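Local coordinates for protein putative cytochrome P450 120 (Synechocystis sp., PDB 2VE3) that binds heme and retinoic acid and probably acts as a monooxygenase of the cytochrome P450 family, at residues A[120-131]-A[149-159]. Residues are numbered along the deposited sequence; the frame is centred on the assembly and turned at random.
Sequences YLPKMDGIVQGY and RMTFDVAATLF
Helices 121-137 and 143-159, the D and E helices expected of the cytochrome P450 fold, form an antiparallel pair, with an angle of 157° between the N-to-C directions of the two segments. Their segment axes approach to 9.8 Å. At one end Tyr131 lies flat on Met150: CB of Met150 stands 3.8 Å from the centroid of the Tyr131 ring, almost on the ring normal, a centred CH-pi contact. With chi1 at -175°, Met150 extends CG away from its backbone N and along the ring toward Tyr131 CD1. Met150 SD sits oblique to the Tyr131 ring, a Met-aromatic contact, and lies 4.1 Å from Val128 CG2. The same ring directs its hydroxyl to Asp153: Tyr131 OH donates to Asp153 OD2 at 2.6 Å. That oxygen is near the ring plane but is approached from above the carboxylate plane, 75° out of it. A phenylalanine in place of Tyr131 lacks the hydroxyl, and would probably leave Asp153 OD2 without this donor and the helices without their one polar link here. Midway, Ile127 is a knob in the hole formed by Met150, Asp153, Val154 and Thr157; Ile127 CG2 meets Val154 CG2 at 3.6 Å, while CD1 comes tip to tip with Thr157, whose OG1 bonds back to Asp153 O. At the other end Leu158 CD2 is 3.6 Å from Tyr120 CD1. Leu158 CD1 lies 3.7 Å from Met124 CE. Adjacent Phe159 touches the heme, and Met124 also packs on Leu399 of helix 394-411. The interface is therefore mainly apolar, with one short phenol-carboxylate bond, probably charge-assisted, tying the helices at its partly exposed edge.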
loop_
_atom_site.group_PDB
_atom_site.type_symbol
_atom_site.label_atom_id
_atom_site.label_comp_id
_atom_site.label_asym_id
_atom_site.label_seq_id
_atom_site.Cartn_x
_atom_site.Cartn_y
_atom_site.Cartn_z
ATOM N N TYR A 120 18.739 5.927 -3.859
ATOM C CA TYR A 120 17.543 6.779 -3.743
ATOM C C TYR A 120 17.634 7.770 -2.576
ATOM O O TYR A 120 16.999 8.826 -2.594
ATOM C CB TYR A 120 16.276 5.930 -3.586
ATOM C CG TYR A 120 15.740 5.277 -4.851
ATOM C CD1 TYR A 120 15.986 5.821 -6.114
ATOM C CD2 TYR A 120 14.935 4.134 -4.775
ATOM C CE1 TYR A 120 15.470 5.225 -7.276
ATOM C CE2 TYR A 120 14.410 3.534 -5.925
ATOM C CZ TYR A 120 14.683 4.082 -7.171
ATOM O OH TYR A 120 14.168 3.500 -8.310
ATOM N N LEU A 121 18.432 7.426 -1.572
ATOM C CA LEU A 121 18.456 8.155 -0.292
ATOM C C LEU A 121 18.641 9.681 -0.304
ATOM O O LEU A 121 17.814 10.386 0.290
ATOM C CB LEU A 121 19.459 7.529 0.675
ATOM C CG LEU A 121 18.941 6.325 1.438
ATOM C CD1 LEU A 121 19.808 6.135 2.654
ATOM C CD2 LEU A 121 17.502 6.587 1.844
ATOM N N PRO A 122 19.725 10.188 -0.946
ATOM C CA PRO A 122 20.001 11.631 -0.943
ATOM C C PRO A 122 18.803 12.501 -1.371
ATOM O O PRO A 122 18.478 13.467 -0.677
ATOM C CB PRO A 122 21.156 11.767 -1.944
ATOM C CG PRO A 122 21.842 10.453 -1.896
ATOM C CD PRO A 122 20.759 9.445 -1.700
ATOM N N LYS A 123 18.157 12.159 -2.489
ATOM C CA LYS A 123 16.994 12.916 -2.966
ATOM C C LYS A 123 15.810 12.727 -2.041
ATOM O O LYS A 123 15.045 13.668 -1.815
ATOM C CB LYS A 123 16.570 12.519 -4.392
ATOM C CG LYS A 123 17.451 13.024 -5.541
ATOM C CD LYS A 123 18.676 12.136 -5.685
ATOM C CE LYS A 123 18.289 10.661 -5.601
ATOM N NZ LYS A 123 19.253 9.890 -4.790
ATOM N N MET A 124 15.656 11.506 -1.527
ATOM C CA MET A 124 14.558 11.195 -0.611
ATOM C C MET A 124 14.682 11.974 0.687
ATOM O O MET A 124 13.717 12.551 1.146
ATOM C CB MET A 124 14.461 9.698 -0.303
ATOM C CG MET A 124 13.226 9.364 0.545
ATOM S SD MET A 124 13.160 7.678 1.156
ATOM C CE MET A 124 12.964 6.756 -0.369
ATOM N N ASP A 125 15.880 11.981 1.261
ATOM C CA ASP A 125 16.155 12.707 2.495
ATOM C C ASP A 125 16.044 14.224 2.307
ATOM O O ASP A 125 15.620 14.936 3.214
ATOM C CB ASP A 125 17.538 12.322 3.031
ATOM C CG ASP A 125 17.818 12.898 4.416
ATOM O OD1 ASP A 125 16.890 12.953 5.254
ATOM O OD2 ASP A 125 18.977 13.282 4.669
ATOM N N GLY A 126 16.431 14.701 1.123
ATOM C CA GLY A 126 16.309 16.111 0.768
ATOM C C GLY A 126 14.856 16.552 0.660
ATOM O O GLY A 126 14.505 17.646 1.104
ATOM N N ILE A 127 14.010 15.705 0.069
ATOM C CA ILE A 127 12.570 15.999 -0.005
ATOM C C ILE A 127 11.972 15.951 1.404
ATOM O O ILE A 127 11.195 16.830 1.789
ATOM C CB ILE A 127 11.801 15.033 -0.962
ATOM C CG1 ILE A 127 12.224 15.256 -2.417
ATOM C CG2 ILE A 127 10.284 15.228 -0.840
ATOM C CD1 ILE A 127 12.075 14.022 -3.318
ATOM N N VAL A 128 12.368 14.931 2.174
ATOM C CA VAL A 128 11.830 14.718 3.534
ATOM C C VAL A 128 12.114 15.891 4.508
ATOM O O VAL A 128 11.183 16.461 5.089
ATOM C CB VAL A 128 12.198 13.317 4.089
ATOM C CG1 VAL A 128 11.921 13.214 5.567
ATOM C CG2 VAL A 128 11.377 12.259 3.365
ATOM N N GLN A 129 13.389 16.260 4.632
ATOM C CA GLN A 129 13.825 17.392 5.459
ATOM C C GLN A 129 13.213 18.723 5.042
ATOM O O GLN A 129 12.893 19.556 5.893
ATOM C CB GLN A 129 15.345 17.534 5.424
ATOM C CG GLN A 129 16.112 16.356 5.969
ATOM C CD GLN A 129 16.065 16.272 7.476
ATOM O OE1 GLN A 129 15.010 16.040 8.062
ATOM N NE2 GLN A 129 17.219 16.442 8.114
ATOM N N GLY A 130 13.071 18.931 3.734
ATOM C CA GLY A 130 12.420 20.131 3.221
ATOM C C GLY A 130 11.036 20.320 3.816
ATOM O O GLY A 130 10.689 21.414 4.246
ATOM N N TYR A 131 10.245 19.250 3.845
ATOM C CA TYR A 131 8.882 19.313 4.378
ATOM C C TYR A 131 8.844 19.498 5.886
ATOM O O TYR A 131 8.018 20.252 6.379
ATOM C CB TYR A 131 8.072 18.073 3.991
ATOM C CG TYR A 131 7.453 18.165 2.621
ATOM C CD1 TYR A 131 8.130 17.680 1.501
ATOM C CD2 TYR A 131 6.201 18.756 2.435
ATOM C CE1 TYR A 131 7.579 17.768 0.247
ATOM C CE2 TYR A 131 5.645 18.847 1.170
ATOM C CZ TYR A 131 6.349 18.349 0.086
ATOM O OH TYR A 131 5.818 18.422 -1.175
ATOM N N ARG A 149 1.164 15.324 0.005
ATOM C CA ARG A 149 2.004 16.149 -0.879
ATOM C C ARG A 149 3.425 15.610 -0.918
ATOM O O ARG A 149 3.982 15.425 -1.993
ATOM C CB ARG A 149 1.986 17.627 -0.481
ATOM C CG ARG A 149 0.614 18.291 -0.655
ATOM C CD ARG A 149 0.709 19.804 -0.919
ATOM N NE ARG A 149 0.501 20.109 -2.341
ATOM C CZ ARG A 149 -0.687 20.338 -2.906
ATOM N NH1 ARG A 149 -1.803 20.314 -2.175
ATOM N NH2 ARG A 149 -0.764 20.590 -4.207
ATOM N N MET A 150 3.980 15.327 0.260
ATOM C CA MET A 150 5.329 14.798 0.391
ATOM C C MET A 150 5.520 13.460 -0.322
ATOM O O MET A 150 6.426 13.339 -1.145
ATOM C CB MET A 150 5.720 14.666 1.858
ATOM C CG MET A 150 7.177 14.215 2.084
ATOM S SD MET A 150 7.499 13.615 3.759
ATOM C CE MET A 150 6.436 12.187 3.812
ATOM N N THR A 151 4.681 12.467 -0.013
ATOM C CA THR A 151 4.903 11.119 -0.549
ATOM C C THR A 151 4.775 11.102 -2.064
ATOM O O THR A 151 5.512 10.372 -2.723
ATOM C CB THR A 151 3.971 10.024 0.035
ATOM O OG1 THR A 151 2.606 10.297 -0.306
ATOM C CG2 THR A 151 4.133 9.893 1.528
ATOM N N PHE A 152 3.845 11.889 -2.612
ATOM C CA PHE A 152 3.768 12.046 -4.075
ATOM C C PHE A 152 5.069 12.624 -4.619
ATOM O O PHE A 152 5.604 12.115 -5.599
ATOM C CB PHE A 152 2.564 12.880 -4.553
ATOM C CG PHE A 152 2.438 12.922 -6.064
ATOM C CD1 PHE A 152 2.034 11.792 -6.770
ATOM C CD2 PHE A 152 2.795 14.054 -6.775
ATOM C CE1 PHE A 152 1.962 11.806 -8.171
ATOM C CE2 PHE A 152 2.720 14.078 -8.168
ATOM C CZ PHE A 152 2.304 12.958 -8.860
ATOM N N ASP A 153 5.568 13.679 -3.978
ATOM C CA ASP A 153 6.832 14.313 -4.351
ATOM C C ASP A 153 8.018 13.356 -4.382
ATOM O O ASP A 153 8.852 13.461 -5.267
ATOM C CB ASP A 153 7.158 15.477 -3.411
ATOM C CG ASP A 153 6.487 16.772 -3.824
ATOM O OD1 ASP A 153 5.436 16.714 -4.506
ATOM O OD2 ASP A 153 7.011 17.847 -3.455
ATOM N N VAL A 154 8.100 12.455 -3.400
ATOM C CA VAL A 154 9.181 11.467 -3.339
ATOM C C VAL A 154 9.046 10.480 -4.507
ATOM O O VAL A 154 10.032 10.167 -5.185
ATOM C CB VAL A 154 9.201 10.723 -1.978
ATOM C CG1 VAL A 154 10.206 9.598 -1.965
ATOM C CG2 VAL A 154 9.527 11.683 -0.842
ATOM N N ALA A 155 7.817 10.015 -4.737
ATOM C CA ALA A 155 7.545 9.006 -5.728
ATOM C C ALA A 155 7.776 9.568 -7.127
ATOM O O ALA A 155 8.465 8.937 -7.931
ATOM C CB ALA A 155 6.137 8.461 -5.575
ATOM N N ALA A 156 7.229 10.755 -7.403
ATOM C CA ALA A 156 7.422 11.390 -8.718
ATOM C C ALA A 156 8.906 11.626 -8.965
ATOM O O ALA A 156 9.425 11.307 -10.034
ATOM C CB ALA A 156 6.633 12.684 -8.821
ATOM N N THR A 157 9.589 12.139 -7.945
ATOM C CA THR A 157 11.024 12.426 -8.014
ATOM C C THR A 157 11.893 11.200 -8.282
ATOM O O THR A 157 12.682 11.204 -9.226
ATOM C CB THR A 157 11.515 13.155 -6.740
ATOM O OG1 THR A 157 10.844 14.412 -6.647
ATOM C CG2 THR A 157 13.037 13.393 -6.755
ATOM N N LEU A 158 11.746 10.165 -7.461
ATOM C CA LEU A 158 12.634 9.003 -7.536
ATOM C C LEU A 158 12.329 8.044 -8.691
ATOM O O LEU A 158 13.227 7.330 -9.153
ATOM C CB LEU A 158 12.657 8.242 -6.205
ATOM C CG LEU A 158 13.322 8.935 -5.009
ATOM C CD1 LEU A 158 13.048 8.126 -3.770
ATOM C CD2 LEU A 158 14.839 9.105 -5.204
ATOM N N PHE A 159 11.077 8.028 -9.154
ATOM C CA PHE A 159 10.676 7.123 -10.236
ATOM C C PHE A 159 10.759 7.755 -11.627
ATOM O O PHE A 159 10.923 7.053 -12.619
ATOM C CB PHE A 159 9.270 6.539 -10.007
ATOM C CG PHE A 159 9.124 5.758 -8.723
ATOM C CD1 PHE A 159 10.221 5.148 -8.117
ATOM C CD2 PHE A 159 7.874 5.618 -8.126
ATOM C CE1 PHE A 159 10.076 4.427 -6.944
ATOM C CE2 PHE A 159 7.722 4.897 -6.948
ATOM C CZ PHE A 159 8.825 4.302 -6.353
#